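Local atomic coordinates of 27kDa outer membrane protein (PDB entry 3GYK), a protein that probably acts as a thiol-disulfide oxidoreductase through its DsbA-like thioredoxin domain, which makes up most of this fragment. Residues 58-63 against 127-132. Numbering follows the deposited sequence.
Sequences YREWPI and TAHIAQ
The guanidinium of Arg59 lies flat on the ring of His129. The two planes are 14° apart and their centres 4.0 Å. NH2 sits over the centre of the ring. Bends at chi2 and chi3 (-50° and -44°) bring Arg59 NE back toward the imidazole. Arg59 NH2 also gives a weak hydrogen bond to His129 O, 2.9 Å away, in the guanidinium plane. Gln132 CB touches Arg59 NH2 at 3.5 Å. Arg59 NH1 forms a salt bridge with Asp11. The His129 ring is gripped at its edge as well. Glu60 N donates to His129 NE2 over 2.9 Å, nearly in the ring plane. His129 ND1 is bonded to Asn13 O, consistent with a proton on ND1, and the two bonds should hold the ring's rotation. An alanine at His129 would probably leave Glu60 N without its acceptor and one face of the Arg59 guanidinium without its stacking partner. Further along, Pro62 CG packs on Ile130 CG2 at 3.7 Å. Helix 124-140 belongs to the largely helical region between strands 54-60 and 147-150, consistent with the helical insertion of DsbA-like folds. The contact ties it to the central sheet, beside helix 66-77.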
loop_
_atom_site.group_PDB
_atom_site.type_symbol
_atom_site.label_atom_id
_atom_site.label_comp_id
_atom_site.label_asym_id
_atom_site.label_seq_id
_atom_site.Cartn_x
_atom_site.Cartn_y
_atom_site.Cartn_z
ATOM N N TYR A 58 4.284 -1.300 0.500
ATOM C CA TYR A 58 2.855 -1.440 0.214
ATOM C C TYR A 58 2.481 -2.787 -0.381
ATOM O O TYR A 58 3.120 -3.253 -1.349
ATOM C CB TYR A 58 2.425 -0.331 -0.742
ATOM C CG TYR A 58 2.107 0.992 -0.082
ATOM C CD1 TYR A 58 2.125 1.147 1.304
ATOM C CD2 TYR A 58 1.719 2.067 -0.850
ATOM C CE1 TYR A 58 1.763 2.368 1.905
ATOM C CE2 TYR A 58 1.370 3.284 -0.265
ATOM C CZ TYR A 58 1.384 3.423 1.105
ATOM O OH TYR A 58 1.042 4.633 1.662
ATOM N N ARG A 59 1.431 -3.400 0.178
ATOM C CA ARG A 59 0.816 -4.575 -0.408
ATOM C C ARG A 59 -0.604 -4.180 -0.849
ATOM O O ARG A 59 -1.507 -3.931 -0.009
ATOM C CB ARG A 59 0.694 -5.730 0.610
ATOM C CG ARG A 59 2.033 -6.316 1.152
ATOM C CD ARG A 59 3.073 -6.681 0.072
ATOM N NE ARG A 59 2.541 -7.397 -1.089
ATOM C CZ ARG A 59 3.316 -8.009 -1.981
ATOM N NH1 ARG A 59 4.657 -8.028 -1.789
ATOM N NH2 ARG A 59 2.780 -8.554 -3.084
ATOM N N GLU A 60 -0.792 -4.118 -2.155
ATOM C CA GLU A 60 -2.131 -3.901 -2.709
ATOM C C GLU A 60 -2.877 -5.194 -2.513
ATOM O O GLU A 60 -2.476 -6.242 -3.051
ATOM C CB GLU A 60 -2.006 -3.568 -4.200
ATOM C CG GLU A 60 -1.246 -2.286 -4.471
ATOM C CD GLU A 60 -2.196 -1.068 -4.584
ATOM O OE1 GLU A 60 -3.429 -1.268 -4.536
ATOM O OE2 GLU A 60 -1.695 0.069 -4.747
ATOM N N TRP A 61 -3.964 -5.134 -1.735
ATOM C CA TRP A 61 -4.750 -6.324 -1.410
ATOM C C TRP A 61 -6.223 -6.025 -1.674
ATOM O O TRP A 61 -7.008 -5.756 -0.748
ATOM C CB TRP A 61 -4.508 -6.740 0.051
ATOM C CG TRP A 61 -5.112 -8.065 0.402
ATOM C CD1 TRP A 61 -5.361 -9.116 -0.452
ATOM C CD2 TRP A 61 -5.563 -8.486 1.696
ATOM N NE1 TRP A 61 -5.947 -10.157 0.234
ATOM C CE2 TRP A 61 -6.073 -9.802 1.549
ATOM C CE3 TRP A 61 -5.570 -7.887 2.972
ATOM C CZ2 TRP A 61 -6.622 -10.521 2.617
ATOM C CZ3 TRP A 61 -6.126 -8.618 4.043
ATOM C CH2 TRP A 61 -6.629 -9.903 3.856
ATOM N N PRO A 62 -6.590 -5.993 -2.971
ATOM C CA PRO A 62 -7.977 -5.675 -3.334
ATOM C C PRO A 62 -8.924 -6.837 -2.954
ATOM O O PRO A 62 -8.788 -7.953 -3.471
ATOM C CB PRO A 62 -7.898 -5.465 -4.848
ATOM C CG PRO A 62 -6.716 -6.360 -5.291
ATOM C CD PRO A 62 -5.710 -6.089 -4.163
ATOM N N ILE A 63 -9.839 -6.564 -2.036
ATOM C CA ILE A 63 -10.739 -7.592 -1.482
ATOM C C ILE A 63 -12.197 -7.161 -1.457
ATOM O O ILE A 63 -13.057 -7.954 -1.113
ATOM C CB ILE A 63 -10.268 -8.069 -0.062
ATOM C CG1 ILE A 63 -10.183 -6.892 0.918
ATOM C CG2 ILE A 63 -8.898 -8.824 -0.169
ATOM C CD1 ILE A 63 -9.876 -7.284 2.401
ATOM N N THR A 127 -0.647 -8.938 -11.721
ATOM C CA THR A 127 -1.267 -10.154 -11.195
ATOM C C THR A 127 -0.399 -10.821 -10.109
ATOM O O THR A 127 -0.924 -11.195 -9.046
ATOM C CB THR A 127 -1.546 -11.123 -12.316
ATOM O OG1 THR A 127 -2.460 -10.494 -13.232
ATOM C CG2 THR A 127 -2.161 -12.411 -11.772
ATOM N N ALA A 128 0.914 -10.929 -10.375
ATOM C CA ALA A 128 1.849 -11.543 -9.429
ATOM C C ALA A 128 1.852 -10.790 -8.096
ATOM O O ALA A 128 1.855 -11.432 -7.025
ATOM C CB ALA A 128 3.290 -11.671 -10.014
ATOM N N HIS A 129 1.838 -9.459 -8.132
ATOM C CA HIS A 129 1.812 -8.688 -6.866
ATOM C C HIS A 129 0.545 -9.003 -6.066
ATOM O O HIS A 129 0.584 -9.322 -4.877
ATOM C CB HIS A 129 1.895 -7.186 -7.108
ATOM C CG HIS A 129 1.760 -6.372 -5.856
ATOM N ND1 HIS A 129 2.845 -5.803 -5.225
ATOM C CD2 HIS A 129 0.678 -6.077 -5.086
ATOM C CE1 HIS A 129 2.432 -5.162 -4.138
ATOM N NE2 HIS A 129 1.126 -5.329 -4.024
ATOM N N ILE A 130 -0.602 -8.900 -6.721
ATOM C CA ILE A 130 -1.868 -9.079 -5.991
ATOM C C ILE A 130 -1.983 -10.491 -5.433
ATOM O O ILE A 130 -2.431 -10.673 -4.290
ATOM C CB ILE A 130 -3.070 -8.699 -6.894
ATOM C CG1 ILE A 130 -3.037 -7.194 -7.209
ATOM C CG2 ILE A 130 -4.393 -9.064 -6.203
ATOM C CD1 ILE A 130 -3.948 -6.763 -8.413
ATOM N N ALA A 131 -1.568 -11.494 -6.203
ATOM C CA ALA A 131 -1.603 -12.870 -5.725
ATOM C C ALA A 131 -0.712 -13.054 -4.499
ATOM O O ALA A 131 -1.073 -13.784 -3.561
ATOM C CB ALA A 131 -1.171 -13.841 -6.825
ATOM N N GLN A 132 0.467 -12.410 -4.527
ATOM C CA GLN A 132 1.370 -12.508 -3.364
ATOM C C GLN A 132 0.807 -11.755 -2.163
ATOM O O GLN A 132 1.006 -12.192 -1.023
ATOM C CB GLN A 132 2.784 -12.007 -3.747
ATOM C CG GLN A 132 3.810 -11.966 -2.606
ATOM C CD GLN A 132 4.151 -13.316 -2.013
ATOM O OE1 GLN A 132 3.548 -14.350 -2.331
ATOM N NE2 GLN A 132 5.196 -13.329 -1.155
#